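Local coordinates for kinesin-like protein KAR3 (Saccharomyces cerevisiae, PDB 1F9V) that probably works as a microtubule motor of the kinesin family, binding ATP and hydrolysing it to move along microtubules, at residues 272-275 with 276-280; 296-299 with 300-304. The protein carries 2 engineered substitutions. All blocks are in the same frame, centred on the assembly; numbering follows the deposited sequence.

Interaction 1 of 2, residues 272-275 with 276-280; sequences SCLG and DVIHA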
loop_
_atom_site.group_PDB
_atom_site.type_symbol
_atom_site.label_atom_id
_atom_site.label_comp_id
_atom_site.label_asym_id
_atom_site.label_seq_id
_atom_site.Cartn_x
_atom_site.Cartn_y
_atom_site.Cartn_z
ATOM N N SER A 272 13.076 2.008 -4.788
ATOM C CA SER A 272 14.004 2.972 -4.217
ATOM C C SER A 272 13.412 4.379 -4.311
ATOM O O SER A 272 13.440 5.155 -3.351
ATOM C CB SER A 272 15.328 2.930 -4.971
ATOM O OG SER A 272 16.134 4.034 -4.611
ATOM N N CYS A 273 12.872 4.698 -5.485
ATOM C CA CYS A 273 12.277 6.003 -5.719
ATOM C C CYS A 273 11.074 6.222 -4.800
ATOM O O CYS A 273 10.912 7.293 -4.222
ATOM C CB CYS A 273 11.843 6.130 -7.186
ATOM S SG CYS A 273 11.017 7.693 -7.557
ATOM N N LEU A 274 10.227 5.207 -4.668
ATOM C CA LEU A 274 9.058 5.327 -3.801
ATOM C C LEU A 274 9.495 5.668 -2.378
ATOM O O LEU A 274 8.944 6.567 -1.748
ATOM C CB LEU A 274 8.257 4.023 -3.804
ATOM C CG LEU A 274 7.038 3.986 -2.875
ATOM C CD1 LEU A 274 6.016 5.032 -3.308
ATOM C CD2 LEU A 274 6.426 2.601 -2.898
ATOM N N GLY A 275 10.501 4.952 -1.881
ATOM C CA GLY A 275 10.988 5.212 -0.539
ATOM C C GLY A 275 11.518 6.627 -0.406
ATOM O O GLY A 275 11.256 7.311 0.590
ATOM N N ASP A 276 12.265 7.075 -1.413
ATOM C CA ASP A 276 12.826 8.418 -1.391
ATOM C C ASP A 276 11.726 9.475 -1.383
ATOM O O ASP A 276 11.806 10.462 -0.652
ATOM C CB ASP A 276 13.735 8.638 -2.602
ATOM C CG ASP A 276 15.051 7.900 -2.485
ATOM O OD1 ASP A 276 15.478 7.606 -1.351
ATOM O OD2 ASP A 276 15.661 7.613 -3.531
ATOM N N VAL A 277 10.701 9.265 -2.198
ATOM C CA VAL A 277 9.593 10.211 -2.282
ATOM C C VAL A 277 8.816 10.289 -0.961
ATOM O O VAL A 277 8.577 11.376 -0.440
ATOM C CB VAL A 277 8.631 9.832 -3.453
ATOM C CG1 VAL A 277 7.317 10.591 -3.343
ATOM C CG2 VAL A 277 9.299 10.144 -4.787
ATOM N N ILE A 278 8.425 9.140 -0.414
ATOM C CA ILE A 278 7.671 9.134 0.842
ATOM C C ILE A 278 8.509 9.708 1.983
ATOM O O ILE A 278 8.004 10.459 2.815
ATOM C CB ILE A 278 7.200 7.703 1.223
ATOM C CG1 ILE A 278 6.376 7.088 0.081
ATOM C CG2 ILE A 278 6.364 7.753 2.501
ATOM C CD1 ILE A 278 5.163 7.882 -0.312
ATOM N N HIS A 279 9.793 9.367 2.023
ATOM C CA HIS A 279 10.652 9.891 3.077
ATOM C C HIS A 279 10.711 11.419 2.989
ATOM O O HIS A 279 10.582 12.118 3.995
ATOM C CB HIS A 279 12.069 9.313 2.961
ATOM C CG HIS A 279 13.045 9.920 3.924
ATOM N ND1 HIS A 279 13.228 9.436 5.201
ATOM C CD2 HIS A 279 13.866 10.990 3.804
ATOM C CE1 HIS A 279 14.120 10.182 5.827
ATOM N NE2 HIS A 279 14.523 11.131 5.004
ATOM N N ALA A 280 10.905 11.934 1.781
ATOM C CA ALA A 280 10.987 13.373 1.594
ATOM C C ALA A 280 9.683 14.060 1.995
ATOM O O ALA A 280 9.700 15.111 2.632
ATOM C CB ALA A 280 11.331 13.689 0.136
HETATM O O HOH W 1 15.809 6.330 -5.709
#

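Interaction 2 of 2, residues 296-299 with 300-304; sequences SKLT and YLLQY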
loop_
_atom_site.group_PDB
_atom_site.type_symbol
_atom_site.label_atom_id
_atom_site.label_comp_id
_atom_site.label_asym_id
_atom_site.label_seq_id
_atom_site.Cartn_x
_atom_site.Cartn_y
_atom_site.Cartn_z
ATOM N N SER A 296 9.957 7.786 -11.382
ATOM C CA SER A 296 9.366 6.464 -11.537
ATOM C C SER A 296 7.917 6.608 -11.992
ATOM O O SER A 296 7.262 7.617 -11.722
ATOM C CB SER A 296 9.452 5.655 -10.234
ATOM O OG SER A 296 8.393 5.967 -9.351
ATOM N N LYS A 297 7.428 5.598 -12.694
ATOM C CA LYS A 297 6.068 5.627 -13.207
ATOM C C LYS A 297 5.045 5.677 -12.076
ATOM O O LYS A 297 4.098 6.454 -12.127
ATOM C CB LYS A 297 5.819 4.400 -14.090
ATOM C CG LYS A 297 4.508 4.430 -14.844
ATOM C CD LYS A 297 4.465 5.590 -15.828
ATOM C CE LYS A 297 4.773 5.118 -17.228
ATOM N NZ LYS A 297 4.446 6.155 -18.244
ATOM N N LEU A 298 5.246 4.864 -11.044
ATOM C CA LEU A 298 4.312 4.826 -9.922
ATOM C C LEU A 298 4.182 6.142 -9.170
ATOM O O LEU A 298 3.070 6.589 -8.904
ATOM C CB LEU A 298 4.715 3.732 -8.930
ATOM C CG LEU A 298 3.790 3.578 -7.713
ATOM C CD1 LEU A 298 2.444 3.004 -8.140
ATOM C CD2 LEU A 298 4.462 2.668 -6.684
ATOM N N THR A 299 5.306 6.758 -8.813
ATOM C CA THR A 299 5.254 8.013 -8.075
ATOM C C THR A 299 4.740 9.152 -8.952
ATOM O O THR A 299 4.059 10.054 -8.469
ATOM C CB THR A 299 6.640 8.401 -7.472
ATOM O OG1 THR A 299 7.643 8.409 -8.497
ATOM C CG2 THR A 299 7.045 7.401 -6.384
ATOM N N TYR A 300 5.063 9.105 -10.243
ATOM C CA TYR A 300 4.600 10.145 -11.153
ATOM C C TYR A 300 3.084 10.046 -11.303
ATOM O O TYR A 300 2.371 11.046 -11.236
ATOM C CB TYR A 300 5.278 9.990 -12.510
ATOM C CG TYR A 300 4.892 11.073 -13.483
ATOM C CD1 TYR A 300 5.024 12.419 -13.147
ATOM C CD2 TYR A 300 4.363 10.751 -14.729
ATOM C CE1 TYR A 300 4.623 13.429 -14.040
ATOM C CE2 TYR A 300 3.963 11.743 -15.621
ATOM C CZ TYR A 300 4.095 13.072 -15.271
ATOM O OH TYR A 300 3.664 14.044 -16.145
ATOM N N LEU A 301 2.593 8.828 -11.488
ATOM C CA LEU A 301 1.163 8.606 -11.636
ATOM C C LEU A 301 0.386 9.070 -10.409
ATOM O O LEU A 301 -0.682 9.673 -10.527
ATOM C CB LEU A 301 0.884 7.117 -11.859
ATOM C CG LEU A 301 -0.587 6.685 -11.767
ATOM C CD1 LEU A 301 -1.343 7.215 -12.973
ATOM C CD2 LEU A 301 -0.696 5.169 -11.715
ATOM N N LEU A 302 0.936 8.807 -9.226
ATOM C CA LEU A 302 0.257 9.130 -7.972
ATOM C C LEU A 302 0.593 10.443 -7.283
ATOM O O LEU A 302 0.136 10.682 -6.169
ATOM C CB LEU A 302 0.493 7.989 -6.970
ATOM C CG LEU A 302 0.085 6.594 -7.439
ATOM C CD1 LEU A 302 0.509 5.545 -6.396
ATOM C CD2 LEU A 302 -1.429 6.564 -7.661
ATOM N N GLN A 303 1.368 11.304 -7.928
ATOM C CA GLN A 303 1.770 12.557 -7.309
ATOM C C GLN A 303 0.678 13.391 -6.633
ATOM O O GLN A 303 0.903 13.923 -5.552
ATOM C CB GLN A 303 2.535 13.418 -8.320
ATOM C CG GLN A 303 1.686 14.002 -9.432
ATOM C CD GLN A 303 2.510 14.840 -10.393
ATOM O OE1 GLN A 303 1.971 15.643 -11.165
ATOM N NE2 GLN A 303 3.825 14.657 -10.351
ATOM N N TYR A 304 -0.496 13.516 -7.252
ATOM C CA TYR A 304 -1.565 14.309 -6.647
ATOM C C TYR A 304 -2.210 13.623 -5.432
ATOM O O TYR A 304 -2.855 14.280 -4.614
ATOM C CB TYR A 304 -2.648 14.632 -7.684
ATOM C CG TYR A 304 -2.225 15.643 -8.726
ATOM C CD1 TYR A 304 -1.343 16.679 -8.408
ATOM C CD2 TYR A 304 -2.709 15.565 -10.034
ATOM C CE1 TYR A 304 -0.954 17.618 -9.371
ATOM C CE2 TYR A 304 -2.329 16.496 -11.003
ATOM C CZ TYR A 304 -1.451 17.519 -10.666
ATOM O OH TYR A 304 -1.078 18.442 -11.617
#

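Interaction 1 of 2, residues 272-275 with 276-280
Asp276 and Ser272 face each other one turn apart on helix 258-281, and a water joins their side chains. The Asp276 chain leaves the helix with CG beside its own backbone N (chi1 -73°), which folds it back over the preceding turn. Its CB lies 3.5 Å from Cys273 O. The next atom, Asp276 CG, is 3.3 Å from Ser272 O. That carbonyl accepts the backbone N-H of Asp276, and the carboxylate lies alongside it without bonding to it. At the tip the two oxygens part. OD2 accepts a hydrogen bond from the water, 2.5 Å from the water oxygen. The same water is 2.6 Å from Ser272 OG. OD1 goes instead to Lys337 NZ in a salt bridge. With an alanine here, the Lys337 ammonium would probably lose its carboxylate mate and the water one of its two anchors.

Two apolar pairs line other flanks. Cys273 SG meets Val277 CG2 at 4.1 Å. Leu274 and Ile278 run side by side and point the same way, with Leu274 CD1 4.0 Å from Ile278 CG1. Backbone bonds tie the turns together. The straightest runs from Ile278 N to Leu274 O, 2.9 Å, with an N-H...O angle of 176°. His279 swings its ring away from the preceding turn, and its ND1 hydrogen-bonds to Lys337 O.

Polar chemistry therefore gathers on one flank of the helix and apolar side chains on others. The carboxylate splits its work between an ammonium and a water, and both would be expected to stabilise its negative charge. With His279 it ties this helix to the end of helix 325-338.

Interaction 2 of 2, residues 296-299 with 300-304
Leu298 and Leu302 form the tight part of this turn. Their side chains cross obliquely, and Leu298 CD1 lies 3.6 Å from Leu302 CD1. Leu302 sets CG beside its own backbone N (chi1 -55°), which turns the branch back toward the earlier turn. Its CG comes within 3.3 Å of Leu298 O. That carbonyl also accepts Leu302 N at 3.1 Å. Both leucines are buried.

The helix start is closely packed too. Ser296 holds the N-cap position, and its O accepts Tyr300 N at 3.0 Å. Thr299 places OG1 between its own backbone N and carbonyl carbon, 2.7 Å from Ser296 OG. OG1 hydrogen-bonds to Phe293 O in the preceding loop.

The other side is looser and partly exposed. The Lys297 side chain points away from residues 300-304. Tyr300 rests its CB 3.2 Å from Ser296 O, then leads its ring away from the earlier turn. Further along, the backbone bonding is weaker. Thr299 O and Gln303 N are near each other but badly angled, so they do not bond. Gln303 N makes a weak bond to Tyr300 O instead, at 3.5 Å.

Helix 297-306 packs on helix 258-281 and on two short strands. Thr299 makes the contact with helix 258-281. Lys297, Tyr300 and Leu301 touch Ile167 of strand 167-170, where His169 also meets the Tyr300 and Tyr304 rings edge-to-face. Leu301 reaches further, to Thr176 and Ile178 of strand 175-178.

The chain first runs through interaction 1, late in helix 258-281. It then crosses a partly unmodelled loop and enters interaction 2 as helix 297-306 begins. Each contact joins residues about one helical turn apart, so neither closes a long loop. They come in series and do not nest or cross. In space they touch. Cys273 SG lies 3.6 Å from both Ser296 OG and Thr299 OG1, and Thr299 CG2 packs on Leu274 CA and Val277 CG2. The N-terminal turn of the second helix thus rests on the first. In kinesins this helix-loop-helix unit belongs to the switch II region and contributes to the microtubule-binding face, probably here too.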